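Glyoxylate-induced Protein (PDB 1SQ4) is of uncertain function but, as a double beta-barrel protein of the cupin family, may act as a ureidoglycine aminohydrolase. Local coordinates at residues E66-Y71 with H139-H144; N89-L94 with R188-V193; H214-L219 with Y260-D265. One frame throughout, in Å; residues are numbered along the deposited sequence.

Contact 1 (E66-Y71 with H139-H144); sequences ETFSQY and HWIRKH
Tyr71 turns its ring edge onto the indole of Trp140 where two antiparallel strands of the first cupin barrel run side by side. Backbone bonds join Ser69 to Arg142 and Tyr71 to Trp140 in both directions, while Gln70 and Ile141 form the non-hydrogen-bonded pair between them.

The tyrosine can be followed outward. Its CB lies 4.1 Å from Trp140 O, and a chi1 of -45° keeps CG anti to the carbonyl carbon. CD2 then meets Trp140 CE3 at 3.5 Å. The Tyr71 ring stands nearly perpendicular to the six-membered ring of Trp140 (88° between planes), an offset edge-to-face pair. Next along the rim, CE2 touches Arg142 CD at 3.8 Å, and this same CD lies over the rim of the indole face. The hydroxyl leaves the pair: OH is hydrogen-bonded to His269 and Met270 of the second subunit. A tyrosine suits this place because its ring packs on the face of the sheet, against Trp140 and the arginine stem, while its polar tip serves the subunit interface. Arg142 likewise sends its charge elsewhere, to a salt bridge with Glu85.

Where the chain enters the strand, Phe68 CE1 reaches Lys143 CD at 3.5 Å, using the apolar stem of the lysine. On the sheet face of Gln70 and Ile141, Gln70 extends beside His139. Its OE1 is engaged by Tyr263 OH from the second cupin domain, which leaves the amide nitrogen pointing to the imidazole, consistent with an unprotonated ND1. Although amide and ring planes are turned 46° apart, Gln70 NE2 donates to His139 ND1 at 3.1 Å and lies close to the imidazole plane.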
loop_
_atom_site.group_PDB
_atom_site.type_symbol
_atom_site.label_atom_id
_atom_site.label_comp_id
_atom_site.label_asym_id
_atom_site.label_seq_id
_atom_site.Cartn_x
_atom_site.Cartn_y
_atom_site.Cartn_z
ATOM N N GLU A 66 -21.134 -1.285 -18.324
ATOM C CA GLU A 66 -22.576 -1.311 -18.455
ATOM C C GLU A 66 -22.939 -1.844 -19.823
ATOM O O GLU A 66 -24.047 -1.657 -20.292
ATOM C CB GLU A 66 -23.140 0.088 -18.289
ATOM C CG GLU A 66 -22.654 0.811 -17.058
ATOM C CD GLU A 66 -23.224 2.207 -16.980
ATOM O OE1 GLU A 66 -24.460 2.330 -16.802
ATOM O OE2 GLU A 66 -22.441 3.178 -17.117
ATOM N N THR A 67 -21.998 -2.513 -20.473
ATOM C CA THR A 67 -22.273 -3.053 -21.795
ATOM C C THR A 67 -23.095 -4.327 -21.699
ATOM O O THR A 67 -24.073 -4.506 -22.421
ATOM C CB THR A 67 -20.987 -3.382 -22.560
ATOM O OG1 THR A 67 -20.231 -2.186 -22.760
ATOM C CG2 THR A 67 -21.322 -3.999 -23.899
ATOM N N PHE A 68 -22.698 -5.216 -20.802
ATOM C CA PHE A 68 -23.397 -6.479 -20.653
ATOM C C PHE A 68 -24.143 -6.585 -19.341
ATOM O O PHE A 68 -23.888 -5.848 -18.387
ATOM C CB PHE A 68 -22.405 -7.648 -20.747
ATOM C CG PHE A 68 -21.879 -7.902 -22.131
ATOM C CD1 PHE A 68 -22.708 -8.422 -23.124
ATOM C CD2 PHE A 68 -20.547 -7.664 -22.433
ATOM C CE1 PHE A 68 -22.212 -8.705 -24.405
ATOM C CE2 PHE A 68 -20.042 -7.943 -23.704
ATOM C CZ PHE A 68 -20.879 -8.467 -24.696
ATOM N N SER A 69 -25.082 -7.515 -19.318
ATOM C CA SER A 69 -25.863 -7.794 -18.137
ATOM C C SER A 69 -25.990 -9.318 -18.143
ATOM O O SER A 69 -26.235 -9.936 -19.181
ATOM C CB SER A 69 -27.227 -7.103 -18.219
ATOM O OG SER A 69 -28.279 -8.013 -18.470
ATOM N N GLN A 70 -25.774 -9.929 -16.988
ATOM C CA GLN A 70 -25.854 -11.372 -16.877
ATOM C C GLN A 70 -26.746 -11.741 -15.705
ATOM O O GLN A 70 -26.651 -11.143 -14.634
ATOM C CB GLN A 70 -24.450 -11.939 -16.677
ATOM C CG GLN A 70 -24.397 -13.408 -16.336
ATOM C CD GLN A 70 -22.975 -13.897 -16.083
ATOM O OE1 GLN A 70 -22.071 -13.102 -15.789
ATOM N NE2 GLN A 70 -22.774 -15.208 -16.181
ATOM N N TYR A 71 -27.634 -12.704 -15.905
ATOM C CA TYR A 71 -28.490 -13.143 -14.811
ATOM C C TYR A 71 -28.421 -14.663 -14.732
ATOM O O TYR A 71 -28.137 -15.331 -15.726
ATOM C CB TYR A 71 -29.955 -12.765 -15.041
ATOM C CG TYR A 71 -30.250 -11.368 -15.516
ATOM C CD1 TYR A 71 -29.517 -10.275 -15.065
ATOM C CD2 TYR A 71 -31.349 -11.128 -16.337
ATOM C CE1 TYR A 71 -29.878 -8.977 -15.413
ATOM C CE2 TYR A 71 -31.715 -9.836 -16.686
ATOM C CZ TYR A 71 -30.975 -8.765 -16.214
ATOM O OH TYR A 71 -31.355 -7.481 -16.509
ATOM N N HIS A 139 -28.361 -19.232 -17.643
ATOM C CA HIS A 139 -27.699 -17.939 -17.672
ATOM C C HIS A 139 -28.342 -17.106 -18.762
ATOM O O HIS A 139 -28.651 -17.616 -19.832
ATOM C CB HIS A 139 -26.202 -18.090 -17.970
ATOM C CG HIS A 139 -25.392 -18.560 -16.804
ATOM N ND1 HIS A 139 -24.330 -17.845 -16.299
ATOM C CD2 HIS A 139 -25.477 -19.686 -16.051
ATOM C CE1 HIS A 139 -23.795 -18.505 -15.288
ATOM N NE2 HIS A 139 -24.474 -19.626 -15.119
ATOM N N TRP A 140 -28.538 -15.822 -18.490
ATOM C CA TRP A 140 -29.146 -14.929 -19.460
ATOM C C TRP A 140 -28.237 -13.712 -19.630
ATOM O O TRP A 140 -28.145 -12.849 -18.761
ATOM C CB TRP A 140 -30.539 -14.531 -18.963
ATOM C CG TRP A 140 -31.366 -13.663 -19.890
ATOM C CD1 TRP A 140 -31.061 -13.289 -21.163
ATOM C CD2 TRP A 140 -32.601 -13.005 -19.567
ATOM N NE1 TRP A 140 -32.024 -12.426 -21.652
ATOM C CE2 TRP A 140 -32.980 -12.234 -20.685
ATOM C CE3 TRP A 140 -33.427 -12.983 -18.426
ATOM C CZ2 TRP A 140 -34.135 -11.455 -20.710
ATOM C CZ3 TRP A 140 -34.583 -12.203 -18.453
ATOM C CH2 TRP A 140 -34.918 -11.451 -19.587
ATOM N N ILE A 141 -27.557 -13.655 -20.766
ATOM C CA ILE A 141 -26.652 -12.564 -21.046
ATOM C C ILE A 141 -27.293 -11.561 -22.008
ATOM O O ILE A 141 -27.706 -11.923 -23.110
ATOM C CB ILE A 141 -25.359 -13.133 -21.625
ATOM C CG1 ILE A 141 -24.777 -14.143 -20.643
ATOM C CG2 ILE A 141 -24.374 -12.029 -21.876
ATOM C CD1 ILE A 141 -23.663 -14.987 -21.196
ATOM N N ARG A 142 -27.365 -10.299 -21.588
ATOM C CA ARG A 142 -27.985 -9.251 -22.400
ATOM C C ARG A 142 -27.063 -8.134 -22.849
ATOM O O ARG A 142 -26.079 -7.814 -22.180
ATOM C CB ARG A 142 -29.166 -8.619 -21.646
ATOM C CG ARG A 142 -30.329 -9.575 -21.396
ATOM C CD ARG A 142 -31.329 -9.044 -20.379
ATOM N NE ARG A 142 -32.234 -8.009 -20.883
ATOM C CZ ARG A 142 -32.093 -6.709 -20.652
ATOM N NH1 ARG A 142 -31.071 -6.272 -19.926
ATOM N NH2 ARG A 142 -32.990 -5.850 -21.119
ATOM N N LYS A 143 -27.402 -7.536 -23.986
ATOM C CA LYS A 143 -26.642 -6.423 -24.536
ATOM C C LYS A 143 -27.446 -5.713 -25.599
ATOM O O LYS A 143 -28.214 -6.333 -26.328
ATOM C CB LYS A 143 -25.338 -6.896 -25.176
ATOM C CG LYS A 143 -24.562 -5.796 -25.915
ATOM C CD LYS A 143 -23.493 -6.422 -26.798
ATOM C CE LYS A 143 -22.561 -5.414 -27.485
ATOM N NZ LYS A 143 -23.227 -4.298 -28.204
ATOM N N HIS A 144 -27.276 -4.407 -25.689
ATOM C CA HIS A 144 -27.976 -3.683 -26.718
ATOM C C HIS A 144 -27.203 -3.964 -27.999
ATOM O O HIS A 144 -25.991 -3.722 -28.089
ATOM C CB HIS A 144 -27.997 -2.187 -26.404
ATOM C CG HIS A 144 -29.000 -1.805 -25.358
ATOM N ND1 HIS A 144 -28.897 -0.638 -24.628
ATOM C CD2 HIS A 144 -30.134 -2.408 -24.940
ATOM C CE1 HIS A 144 -29.925 -0.541 -23.808
ATOM N NE2 HIS A 144 -30.694 -1.601 -23.975
HETATM O O HOH W 1 -25.222 -2.511 -24.060
HETATM O O HOH W 2 -28.928 -10.630 -18.132
#

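Contact 2 (N89-L94 with R188-V193); sequences NAEAVL and RHDMHV
Val93 and Val193 meet tip to tip across the interface of two cupin barrels, where a strand from each domain's sheet packs face against face. The strands run nearly parallel, 17° apart, with their axes 8.9 Å from each other, so the contact is made almost wholly by side chains.

The tight part lies around Val93 CG2, which touches Val193 CG2 at 3.5 Å and the CE methyl of Met191, a selenomethionine, at 3.4 Å. Short branched valines suit the narrower end, where their CA atoms are 7.5 Å apart. At the wider end the CA atoms of Glu91 and Met191 stand 9.4 Å apart, and long chains sliding past each other in opposite directions fill the difference.

Beyond them, toward the exposed Asn89, the packing gives way to a polar meeting. The carboxylates of Glu91 and Asp190 reach tip to tip, almost coplanar (7°), with Glu91 OE1 2.7 Å from Asp190 OD1. Asp190 OD2 is held by Gln146 N and by a salt bridge to Lys143.

Two buried acids this close would repel each other if both were ionised. One of them therefore probably holds a proton, and the nearby lysine would ease the remaining negative charge.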
loop_
_atom_site.group_PDB
_atom_site.type_symbol
_atom_site.label_atom_id
_atom_site.label_comp_id
_atom_site.label_asym_id
_atom_site.label_seq_id
_atom_site.Cartn_x
_atom_site.Cartn_y
_atom_site.Cartn_z
ATOM N N ASN A 89 -34.211 -3.446 -28.106
ATOM C CA ASN A 89 -32.851 -3.465 -28.636
ATOM C C ASN A 89 -31.972 -4.503 -27.956
ATOM O O ASN A 89 -30.824 -4.715 -28.346
ATOM C CB ASN A 89 -32.193 -2.097 -28.493
ATOM C CG ASN A 89 -32.894 -1.036 -29.284
ATOM O OD1 ASN A 89 -33.647 -0.229 -28.733
ATOM N ND2 ASN A 89 -32.667 -1.034 -30.594
ATOM N N ALA A 90 -32.513 -5.160 -26.943
ATOM C CA ALA A 90 -31.751 -6.164 -26.228
ATOM C C ALA A 90 -31.600 -7.481 -26.990
ATOM O O ALA A 90 -32.577 -8.061 -27.469
ATOM C CB ALA A 90 -32.395 -6.430 -24.872
ATOM N N GLU A 91 -30.362 -7.939 -27.121
ATOM C CA GLU A 91 -30.098 -9.216 -27.771
ATOM C C GLU A 91 -29.738 -10.116 -26.594
ATOM O O GLU A 91 -29.401 -9.615 -25.521
ATOM C CB GLU A 91 -28.933 -9.097 -28.754
ATOM C CG GLU A 91 -27.616 -8.715 -28.119
ATOM C CD GLU A 91 -26.502 -8.526 -29.139
ATOM O OE1 GLU A 91 -26.054 -7.373 -29.312
ATOM O OE2 GLU A 91 -26.068 -9.527 -29.765
ATOM N N ALA A 92 -29.818 -11.430 -26.770
ATOM C CA ALA A 92 -29.505 -12.328 -25.667
ATOM C C ALA A 92 -28.884 -13.671 -26.049
ATOM O O ALA A 92 -28.805 -14.051 -27.221
ATOM C CB ALA A 92 -30.767 -12.580 -24.832
ATOM N N VAL A 93 -28.436 -14.372 -25.017
ATOM C CA VAL A 93 -27.869 -15.694 -25.142
ATOM C C VAL A 93 -28.327 -16.447 -23.898
ATOM O O VAL A 93 -28.079 -16.016 -22.766
ATOM C CB VAL A 93 -26.333 -15.669 -25.185
ATOM C CG1 VAL A 93 -25.799 -17.087 -25.148
ATOM C CG2 VAL A 93 -25.858 -14.967 -26.443
ATOM N N LEU A 94 -29.027 -17.554 -24.110
ATOM C CA LEU A 94 -29.515 -18.376 -23.011
ATOM C C LEU A 94 -28.649 -19.618 -22.942
ATOM O O LEU A 94 -28.388 -20.272 -23.956
ATOM C CB LEU A 94 -30.984 -18.762 -23.242
ATOM C CG LEU A 94 -32.112 -18.001 -22.529
ATOM C CD1 LEU A 94 -31.903 -16.508 -22.594
ATOM C CD2 LEU A 94 -33.437 -18.382 -23.161
ATOM N N ARG A 188 -22.407 -9.968 -38.637
ATOM C CA ARG A 188 -23.748 -9.645 -38.176
ATOM C C ARG A 188 -23.791 -9.680 -36.654
ATOM O O ARG A 188 -24.577 -8.970 -36.034
ATOM C CB ARG A 188 -24.752 -10.637 -38.751
ATOM C CG ARG A 188 -24.934 -10.530 -40.255
ATOM C CD ARG A 188 -26.007 -11.507 -40.725
ATOM N NE ARG A 188 -25.587 -12.885 -40.488
ATOM C CZ ARG A 188 -26.402 -13.933 -40.466
ATOM N NH1 ARG A 188 -27.706 -13.775 -40.666
ATOM N NH2 ARG A 188 -25.905 -15.144 -40.239
ATOM N N HIS A 189 -22.948 -10.512 -36.050
ATOM C CA HIS A 189 -22.898 -10.597 -34.600
ATOM C C HIS A 189 -21.947 -9.584 -34.038
ATOM O O HIS A 189 -20.819 -9.437 -34.519
ATOM C CB HIS A 189 -22.443 -11.965 -34.133
ATOM C CG HIS A 189 -23.545 -12.954 -34.031
ATOM N ND1 HIS A 189 -23.864 -13.816 -35.054
ATOM C CD2 HIS A 189 -24.448 -13.184 -33.051
ATOM C CE1 HIS A 189 -24.915 -14.533 -34.711
ATOM N NE2 HIS A 189 -25.291 -14.166 -33.496
ATOM N N ASP A 190 -22.398 -8.893 -32.998
ATOM C CA ASP A 190 -21.569 -7.888 -32.360
ATOM C C ASP A 190 -21.138 -8.344 -30.973
ATOM O O ASP A 190 -20.632 -7.564 -30.171
ATOM C CB ASP A 190 -22.314 -6.544 -32.313
ATOM C CG ASP A 190 -23.490 -6.536 -31.352
ATOM O OD1 ASP A 190 -24.017 -7.613 -31.008
ATOM O OD2 ASP A 190 -23.902 -5.427 -30.951
HETATM N N MSE A 191 -21.323 -9.627 -30.704
HETATM C CA MSE A 191 -20.938 -10.179 -29.417
HETATM C C MSE A 191 -20.757 -11.681 -29.521
HETATM O O MSE A 191 -21.447 -12.356 -30.288
HETATM C CB MSE A 191 -22.004 -9.903 -28.360
HETATM C CG MSE A 191 -23.233 -10.778 -28.499
HETATM SE SE MSE A 191 -24.252 -10.804 -26.864
HETATM C CE MSE A 191 -25.844 -11.734 -27.485
ATOM N N HIS A 192 -19.827 -12.202 -28.737
ATOM C CA HIS A 192 -19.583 -13.623 -28.723
ATOM C C HIS A 192 -19.704 -14.094 -27.282
ATOM O O HIS A 192 -19.300 -13.400 -26.348
ATOM C CB HIS A 192 -18.176 -13.941 -29.240
ATOM C CG HIS A 192 -17.981 -13.684 -30.706
ATOM N ND1 HIS A 192 -16.727 -13.490 -31.254
ATOM C CD2 HIS A 192 -18.850 -13.646 -31.740
ATOM C CE1 HIS A 192 -16.840 -13.347 -32.561
ATOM N NE2 HIS A 192 -18.115 -13.438 -32.887
ATOM N N VAL A 193 -20.294 -15.268 -27.110
ATOM C CA VAL A 193 -20.437 -15.889 -25.804
ATOM C C VAL A 193 -19.926 -17.302 -26.062
ATOM O O VAL A 193 -20.641 -18.136 -26.620
ATOM C CB VAL A 193 -21.923 -15.946 -25.352
ATOM C CG1 VAL A 193 -22.023 -16.526 -23.956
ATOM C CG2 VAL A 193 -22.534 -14.561 -25.370
#

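Contact 3 (H214-L219 with Y260-D265); sequences HGLYVL and YLLYKD
Leu216 and Tyr260 lie side by side at the apolar centre of this contact between two antiparallel strands of the second cupin barrel. Leu216 CG comes 3.4 Å from Tyr260 CE2, its CB over one face of the ring. The tyrosine CG sits between its own backbone N and carbonyl carbon (chi1 52°), and the ring beyond it runs alongside the leucine. Its hydroxyl bonds to Tyr225 OH, so the phenol combines an apolar flank with a polar tip. One methyl of Leu216, CD1, packs against Leu262 CD1 at 3.8 Å; two branched leucines, pointing the same way, pack side by side on this face.

The opposite face of the same sheet looks toward the first cupin domain. Here Tyr263 folds back over Gly215, whose CA lies 4.2 Å from the ring centroid and only 19° off the normal, a CH-pi contact. Having no side chain, the glycine lets the aromatic face lie over its CA, which sits toward the rim of the ring.

Backbone pairing holds the two strands together, but unevenly. Around Tyr217 and Leu261 the bonds are short, with Leu261 N 2.7 Å from Tyr217 O. Both bonds between Gly215 and Tyr263 are weak, Gly215 N lying 3.4 Å from Tyr263 O.

Farther out comes the polar edge. The His214 ring crosses Leu262, with CD2 3.8 Å from Leu262 CD1, and its ND1 bonds to Met212 O, while the ring also meets that of His210. At the end of the pair His214 CB lies 3.1 Å from Tyr263 O and 3.8 Å from Lys264 CB.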
loop_
_atom_site.group_PDB
_atom_site.type_symbol
_atom_site.label_atom_id
_atom_site.label_comp_id
_atom_site.label_asym_id
_atom_site.label_seq_id
_atom_site.Cartn_x
_atom_site.Cartn_y
_atom_site.Cartn_z
ATOM N N HIS A 214 -14.338 -7.838 -20.465
ATOM C CA HIS A 214 -15.219 -8.962 -20.682
ATOM C C HIS A 214 -15.334 -9.783 -19.415
ATOM O O HIS A 214 -14.483 -9.699 -18.528
ATOM C CB HIS A 214 -14.747 -9.835 -21.842
ATOM C CG HIS A 214 -13.361 -10.367 -21.689
ATOM N ND1 HIS A 214 -12.245 -9.567 -21.793
ATOM C CD2 HIS A 214 -12.906 -11.620 -21.467
ATOM C CE1 HIS A 214 -11.161 -10.303 -21.642
ATOM N NE2 HIS A 214 -11.534 -11.554 -21.442
ATOM N N GLY A 215 -16.405 -10.566 -19.324
ATOM C CA GLY A 215 -16.623 -11.367 -18.140
ATOM C C GLY A 215 -16.275 -12.817 -18.329
ATOM O O GLY A 215 -16.271 -13.326 -19.447
ATOM N N LEU A 216 -15.974 -13.472 -17.214
ATOM C CA LEU A 216 -15.623 -14.885 -17.181
ATOM C C LEU A 216 -16.415 -15.530 -16.068
ATOM O O LEU A 216 -16.412 -15.030 -14.955
ATOM C CB LEU A 216 -14.136 -15.052 -16.876
ATOM C CG LEU A 216 -13.157 -14.993 -18.033
ATOM C CD1 LEU A 216 -13.574 -13.959 -19.052
ATOM C CD2 LEU A 216 -11.772 -14.672 -17.479
ATOM N N TYR A 217 -17.092 -16.634 -16.363
ATOM C CA TYR A 217 -17.860 -17.340 -15.339
ATOM C C TYR A 217 -17.423 -18.798 -15.345
ATOM O O TYR A 217 -17.691 -19.527 -16.294
ATOM C CB TYR A 217 -19.368 -17.243 -15.608
ATOM C CG TYR A 217 -20.211 -17.916 -14.549
ATOM C CD1 TYR A 217 -20.321 -19.298 -14.495
ATOM C CD2 TYR A 217 -20.852 -17.168 -13.560
ATOM C CE1 TYR A 217 -21.040 -19.925 -13.487
ATOM C CE2 TYR A 217 -21.581 -17.789 -12.544
ATOM C CZ TYR A 217 -21.667 -19.173 -12.518
ATOM O OH TYR A 217 -22.393 -19.801 -11.532
ATOM N N VAL A 218 -16.755 -19.229 -14.287
ATOM C CA VAL A 218 -16.278 -20.600 -14.245
ATOM C C VAL A 218 -17.431 -21.594 -14.159
ATOM O O VAL A 218 -18.162 -21.628 -13.175
ATOM C CB VAL A 218 -15.323 -20.812 -13.058
ATOM C CG1 VAL A 218 -14.677 -22.180 -13.150
ATOM C CG2 VAL A 218 -14.268 -19.719 -13.051
ATOM N N LEU A 219 -17.582 -22.400 -15.204
ATOM C CA LEU A 219 -18.635 -23.400 -15.251
ATOM C C LEU A 219 -18.222 -24.701 -14.574
ATOM O O LEU A 219 -19.043 -25.382 -13.962
ATOM C CB LEU A 219 -19.034 -23.711 -16.700
ATOM C CG LEU A 219 -19.875 -22.671 -17.442
ATOM C CD1 LEU A 219 -20.234 -23.181 -18.822
ATOM C CD2 LEU A 219 -21.128 -22.362 -16.636
ATOM N N TYR A 260 -14.708 -22.037 -18.479
ATOM C CA TYR A 260 -15.595 -20.965 -18.114
ATOM C C TYR A 260 -16.289 -20.311 -19.266
ATOM O O TYR A 260 -15.770 -20.246 -20.375
ATOM C CB TYR A 260 -14.857 -19.905 -17.309
ATOM C CG TYR A 260 -13.593 -19.387 -17.947
ATOM C CD1 TYR A 260 -12.341 -19.722 -17.421
ATOM C CD2 TYR A 260 -13.637 -18.513 -19.040
ATOM C CE1 TYR A 260 -11.171 -19.201 -17.958
ATOM C CE2 TYR A 260 -12.463 -17.983 -19.583
ATOM C CZ TYR A 260 -11.239 -18.332 -19.033
ATOM O OH TYR A 260 -10.073 -17.800 -19.531
ATOM N N LEU A 261 -17.489 -19.835 -18.982
ATOM C CA LEU A 261 -18.306 -19.144 -19.959
ATOM C C LEU A 261 -17.724 -17.741 -20.090
ATOM O O LEU A 261 -17.396 -17.104 -19.091
ATOM C CB LEU A 261 -19.737 -19.082 -19.441
ATOM C CG LEU A 261 -20.747 -18.280 -20.240
ATOM C CD1 LEU A 261 -21.133 -19.036 -21.500
ATOM C CD2 LEU A 261 -21.965 -18.031 -19.371
ATOM N N LEU A 262 -17.594 -17.260 -21.318
ATOM C CA LEU A 262 -17.037 -15.936 -21.568
ATOM C C LEU A 262 -17.868 -15.152 -22.567
ATOM O O LEU A 262 -18.306 -15.688 -23.588
ATOM C CB LEU A 262 -15.606 -16.081 -22.100
ATOM C CG LEU A 262 -14.833 -14.827 -22.538
ATOM C CD1 LEU A 262 -13.360 -15.171 -22.623
ATOM C CD2 LEU A 262 -15.335 -14.304 -23.874
ATOM N N TYR A 263 -18.072 -13.874 -22.276
ATOM C CA TYR A 263 -18.829 -13.002 -23.168
ATOM C C TYR A 263 -18.085 -11.697 -23.394
ATOM O O TYR A 263 -17.517 -11.134 -22.462
ATOM C CB TYR A 263 -20.237 -12.736 -22.612
ATOM C CG TYR A 263 -20.316 -12.285 -21.165
ATOM C CD1 TYR A 263 -20.307 -10.935 -20.826
ATOM C CD2 TYR A 263 -20.456 -13.216 -20.138
ATOM C CE1 TYR A 263 -20.447 -10.523 -19.491
ATOM C CE2 TYR A 263 -20.593 -12.822 -18.804
ATOM C CZ TYR A 263 -20.591 -11.478 -18.485
ATOM O OH TYR A 263 -20.746 -11.102 -17.162
ATOM N N LYS A 264 -18.086 -11.241 -24.645
ATOM C CA LYS A 264 -17.419 -10.002 -25.060
ATOM C C LYS A 264 -18.106 -9.407 -26.288
ATOM O O LYS A 264 -18.804 -10.108 -27.022
ATOM C CB LYS A 264 -15.956 -10.282 -25.410
ATOM C CG LYS A 264 -15.800 -11.525 -26.278
ATOM C CD LYS A 264 -14.402 -11.711 -26.816
ATOM C CE LYS A 264 -14.357 -12.967 -27.660
ATOM N NZ LYS A 264 -13.079 -13.087 -28.405
ATOM N N ASP A 265 -17.890 -8.110 -26.499
ATOM C CA ASP A 265 -18.458 -7.392 -27.634
ATOM C C ASP A 265 -17.366 -7.249 -28.690
ATOM O O ASP A 265 -16.221 -6.935 -28.362
ATOM C CB ASP A 265 -18.977 -6.017 -27.200
ATOM C CG ASP A 265 -17.929 -5.188 -26.482
ATOM O OD1 ASP A 265 -17.493 -5.588 -25.376
ATOM O OD2 ASP A 265 -17.536 -4.126 -27.020
#

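Contacts 1 and 3 are strand pairings inside the two cupin barrels, and contact 2 is the face-to-face packing that brings the barrels together. Contacts 1 and 2, with centres about 9 Å apart, both reach one sheet through strands 136-144 and 90-98: Lys143 O lies 2.8 Å from Glu91 N. Across the interface Ile141 CD1 is 3.6 Å from Val193 CG1. Contacts 2 and 3 reach the other sheet through the neighbouring strands 191-198 and 258-265, His192 N being 2.9 Å from Lys264 O, with centres about 13 Å apart. Contacts 1 and 3, about 11 Å apart between centres, meet across the interface, where His139 CE1 approaches Tyr217 CZ at 3.6 Å. A thiocyanate, probably from the crystallisation liquor, lies about 4 Å from the Lys264 side chain.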